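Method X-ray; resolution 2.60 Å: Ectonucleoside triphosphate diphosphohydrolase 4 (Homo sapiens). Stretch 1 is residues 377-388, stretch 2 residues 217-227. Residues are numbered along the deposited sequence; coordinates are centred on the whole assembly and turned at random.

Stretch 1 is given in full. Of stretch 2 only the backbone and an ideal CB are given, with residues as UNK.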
# COMPACT_ATOMS: atom_id res chain seq x y z
N GLN A 377 0.05 19.77 10.83
CA GLN A 377 -0.32 19.92 12.23
C GLN A 377 -1.56 19.12 12.59
O GLN A 377 -1.79 18.86 13.78
CB GLN A 377 -0.54 21.40 12.56
CG GLN A 377 -1.53 22.12 11.66
CD GLN A 377 -0.86 22.88 10.53
OE1 GLN A 377 0.07 22.38 9.90
NE2 GLN A 377 -1.34 24.09 10.26
N ASN A 378 -2.37 18.71 11.60
CA ASN A 378 -3.58 17.93 11.84
C ASN A 378 -3.63 16.77 10.83
O ASN A 378 -4.43 16.78 9.89
CB ASN A 378 -4.83 18.80 11.74
CG ASN A 378 -6.11 18.02 11.97
OD1 ASN A 378 -6.07 16.89 12.44
ND2 ASN A 378 -7.24 18.63 11.64
N SER A 379 -2.76 15.78 11.03
CA SER A 379 -2.68 14.64 10.13
C SER A 379 -2.02 13.48 10.85
O SER A 379 -1.46 13.64 11.94
CB SER A 379 -1.92 14.99 8.85
OG SER A 379 -0.55 15.21 9.12
N GLU A 380 -2.09 12.31 10.24
CA GLU A 380 -1.41 11.12 10.74
C GLU A 380 -1.16 10.18 9.57
O GLU A 380 -1.95 10.13 8.62
CB GLU A 380 -2.21 10.42 11.84
CG GLU A 380 -3.58 9.92 11.39
CD GLU A 380 -4.39 9.33 12.53
OE1 GLU A 380 -3.90 8.37 13.18
OE2 GLU A 380 -5.51 9.82 12.78
N PHE A 381 -0.06 9.43 9.65
CA PHE A 381 0.33 8.50 8.60
C PHE A 381 0.81 7.20 9.21
O PHE A 381 1.36 7.18 10.32
CB PHE A 381 1.45 9.08 7.72
CG PHE A 381 0.97 10.05 6.68
CD1 PHE A 381 0.84 9.66 5.36
CD2 PHE A 381 0.66 11.35 7.02
CE1 PHE A 381 0.40 10.55 4.39
CE2 PHE A 381 0.22 12.25 6.06
CZ PHE A 381 0.10 11.85 4.75
N TYR A 382 0.60 6.11 8.48
CA TYR A 382 1.23 4.83 8.77
C TYR A 382 2.33 4.58 7.76
O TYR A 382 2.18 4.88 6.57
CB TYR A 382 0.21 3.68 8.72
CG TYR A 382 -0.59 3.51 9.99
CD1 TYR A 382 -0.37 2.42 10.83
CD2 TYR A 382 -1.57 4.42 10.35
CE1 TYR A 382 -1.10 2.26 11.99
CE2 TYR A 382 -2.30 4.27 11.50
CZ TYR A 382 -2.07 3.18 12.32
OH TYR A 382 -2.80 3.03 13.48
N GLY A 383 3.45 4.03 8.23
CA GLY A 383 4.58 3.69 7.37
C GLY A 383 4.76 2.18 7.31
O GLY A 383 4.88 1.52 8.35
N PHE A 384 4.77 1.66 6.09
CA PHE A 384 4.85 0.22 5.86
C PHE A 384 6.14 -0.13 5.14
O PHE A 384 6.87 0.73 4.65
CB PHE A 384 3.64 -0.27 5.06
CG PHE A 384 2.34 -0.11 5.78
CD1 PHE A 384 1.97 -1.00 6.78
CD2 PHE A 384 1.47 0.92 5.46
CE1 PHE A 384 0.77 -0.87 7.45
CE2 PHE A 384 0.27 1.06 6.13
CZ PHE A 384 -0.08 0.17 7.12
N SER A 385 6.42 -1.44 5.09
CA SER A 385 7.58 -2.00 4.38
C SER A 385 8.85 -1.38 4.95
O SER A 385 9.06 -1.47 6.17
CB SER A 385 7.36 -1.82 2.88
OG SER A 385 6.29 -2.64 2.43
N GLU A 386 9.70 -0.75 4.13
CA GLU A 386 10.99 -0.28 4.62
C GLU A 386 10.85 0.69 5.78
O GLU A 386 11.74 0.76 6.64
CB GLU A 386 11.77 0.38 3.48
CG GLU A 386 12.19 -0.58 2.39
CD GLU A 386 13.14 -1.65 2.89
OE1 GLU A 386 13.88 -1.38 3.86
OE2 GLU A 386 13.14 -2.77 2.32
N PHE A 387 9.76 1.46 5.83
CA PHE A 387 9.55 2.36 6.96
C PHE A 387 9.54 1.60 8.28
O PHE A 387 9.96 2.14 9.31
CB PHE A 387 8.24 3.13 6.79
CG PHE A 387 8.31 4.20 5.74
CD1 PHE A 387 8.95 5.41 6.00
CD2 PHE A 387 7.75 4.01 4.49
CE1 PHE A 387 9.02 6.40 5.04
CE2 PHE A 387 7.82 4.99 3.52
CZ PHE A 387 8.45 6.19 3.79
N TYR A 388 9.09 0.35 8.27
CA TYR A 388 9.13 -0.49 9.46
C TYR A 388 10.44 -1.27 9.57
O TYR A 388 11.03 -1.34 10.65
CB TYR A 388 7.95 -1.46 9.47
CG TYR A 388 7.88 -2.32 10.70
CD1 TYR A 388 7.36 -1.82 11.89
CD2 TYR A 388 8.32 -3.64 10.69
CE1 TYR A 388 7.28 -2.60 13.03
CE2 TYR A 388 8.25 -4.43 11.82
CZ TYR A 388 7.73 -3.90 12.99
OH TYR A 388 7.66 -4.68 14.12
N UNK A 217 -14.48 12.28 11.19
CA UNK A 217 -13.24 11.68 11.67
C UNK A 217 -12.11 11.91 10.68
O UNK A 217 -12.26 11.72 9.47
CB UNK A 217 -13.43 10.18 11.92
N UNK A 218 -10.95 12.31 11.21
CA UNK A 218 -9.74 12.36 10.41
C UNK A 218 -9.34 10.96 9.97
O UNK A 218 -9.51 9.99 10.71
CB UNK A 218 -8.60 13.02 11.19
N UNK A 219 -8.82 10.85 8.75
CA UNK A 219 -8.34 9.59 8.23
C UNK A 219 -6.82 9.49 8.38
O UNK A 219 -6.13 10.47 8.68
CB UNK A 219 -8.75 9.43 6.76
N UNK A 220 -6.30 8.29 8.15
CA UNK A 220 -4.88 8.00 8.26
C UNK A 220 -4.32 7.75 6.87
O UNK A 220 -4.82 6.90 6.13
CB UNK A 220 -4.63 6.80 9.17
N UNK A 221 -3.27 8.50 6.51
CA UNK A 221 -2.57 8.26 5.27
C UNK A 221 -1.67 7.05 5.37
O UNK A 221 -1.39 6.53 6.45
CB UNK A 221 -1.76 9.49 4.87
N UNK A 222 -1.20 6.59 4.22
CA UNK A 222 -0.33 5.43 4.14
C UNK A 222 0.92 5.79 3.35
O UNK A 222 0.82 6.38 2.27
CB UNK A 222 -1.06 4.24 3.50
N UNK A 223 2.08 5.46 3.90
CA UNK A 223 3.36 5.52 3.22
C UNK A 223 3.89 4.10 3.08
O UNK A 223 3.93 3.36 4.07
CB UNK A 223 4.35 6.41 3.97
N UNK A 224 4.28 3.73 1.87
CA UNK A 224 4.77 2.37 1.62
C UNK A 224 5.99 2.45 0.72
O UNK A 224 5.90 2.90 -0.42
CB UNK A 224 3.69 1.49 0.99
N UNK A 225 7.13 2.02 1.24
CA UNK A 225 8.38 1.97 0.49
C UNK A 225 8.74 0.50 0.30
O UNK A 225 9.17 -0.17 1.26
CB UNK A 225 9.50 2.73 1.20
N UNK A 226 8.57 -0.00 -0.91
CA UNK A 226 8.94 -1.36 -1.25
C UNK A 226 10.38 -1.45 -1.68
O UNK A 226 11.19 -0.55 -1.44
CB UNK A 226 8.03 -1.90 -2.35
N UNK A 227 10.71 -2.57 -2.33
CA UNK A 227 12.05 -2.72 -2.87
C UNK A 227 12.27 -1.89 -4.11
O UNK A 227 13.35 -1.34 -4.32
CB UNK A 227 12.33 -4.19 -3.18

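The two segments run side by side as parallel strands, so stretch 2 can be read against N378 to F387 in order. Position 217 lies beyond the reach of stretch 1, which says nothing about its side chain; it is K217.

At position 218 the CA-to-CB bond points toward stretch 1, and the ideal CB lies 4.7 Å from E380 OE2 and 4.8 Å from N378 OD1. Two oxygens, one of them charged, favour a long donor, lysine or arginine. The residue is R218, whose several N-H groups serve both: NH1 bonds N378 OD1 at 2.9 Å, while NE reaches E380 OE2 at 3.2 Å, completing a salt bridge with that carboxylate.

Position 219 points away, leaving the choice open; it is T219. At 220 the bond points sideways, with the ideal CB 4.0 Å from E380 CG and 4.1 Å from Y382 CD2. A small apolar group fits, and A220 packs its methyl there.

Position 221 is severely restricted: an ideal CB would sit 2.4 Å from F381 CE1, a clash. Glycine is the natural answer, and G221 lets the F381 ring lie against its backbone, with CA 4.1 Å from the ring centroid in an off-centre CH-pi contact. Its N donates to E380 O at 3.0 Å, and its O accepts from Y382 N at 2.9 Å.

Position 222 shares a sheet face with Y382 and F384, its ideal CB 4.3 Å from F384 CE2. Extended backbone angles and aromatic neighbours suit valine, isoleucine or leucine. I222 places CG2 3.8 Å from F384 CE2, at the ring edge.

Position 223 points to the other face, where G383 offers no side chain and F381 and F387 supply rings. A sizeable aliphatic residue suits this space. L223 sets CD1 4.0 Å from F381 CD1 and CB 3.8 Å from F387 CE2, while its N bonds Y382 O at 2.7 Å.

At 224 the ideal CB is 5.1 Å from S385 OG, so a short polar chain could reach the hydroxyl. D224 does: S385 OG donates to OD1 at 2.8 Å.

Position 225 has its ideal CB 3.6 Å from F387 CE2 and 4.0 Å from E386 CB, favouring a flexible apolar chain. M225 extends with both chi1 and chi2 t, its SD 5.3 Å from the F387 ring centroid, and its O accepts from E386 N at 3.0 Å.

Positions 226 and 227 point away from stretch 1. A CB would have room at 226, so stretch 1 does not demand the glycines found, G226 and G227.

Stretch 2 (217-227) KRTAGILDMGG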
# COMPACT_ATOMS: atom_id res chain seq x y z
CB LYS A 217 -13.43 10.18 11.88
CG LYS A 217 -14.11 9.77 13.17
CD LYS A 217 -14.01 8.27 13.35
CE LYS A 217 -14.76 7.79 14.58
NZ LYS A 217 -14.66 6.31 14.73
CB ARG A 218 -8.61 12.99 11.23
CG ARG A 218 -7.33 13.23 10.46
CD ARG A 218 -6.29 13.88 11.36
NE ARG A 218 -5.84 12.97 12.41
CZ ARG A 218 -5.09 13.34 13.44
NH1 ARG A 218 -4.70 14.60 13.58
NH2 ARG A 218 -4.72 12.44 14.35
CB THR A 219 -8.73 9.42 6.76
OG1 THR A 219 -8.23 10.52 5.99
CG2 THR A 219 -10.24 9.32 6.61
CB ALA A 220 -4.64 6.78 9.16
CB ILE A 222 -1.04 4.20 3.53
CG1 ILE A 222 -1.73 4.58 2.22
CG2 ILE A 222 -2.05 3.65 4.52
CD1 ILE A 222 -2.42 3.41 1.52
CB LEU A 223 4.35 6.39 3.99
CG LEU A 223 4.21 7.90 3.84
CD1 LEU A 223 4.71 8.60 5.08
CD2 LEU A 223 5.00 8.35 2.62
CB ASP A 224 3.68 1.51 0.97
CG ASP A 224 3.93 0.03 1.15
OD1 ASP A 224 5.10 -0.36 1.35
OD2 ASP A 224 2.95 -0.75 1.10
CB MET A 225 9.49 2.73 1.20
CG MET A 225 10.83 2.68 0.47
SD MET A 225 12.12 3.65 1.27
CE MET A 225 11.54 5.31 0.99
O HOH W 1 -2.03 15.95 14.87
O HOH W 2 -4.66 12.69 8.08
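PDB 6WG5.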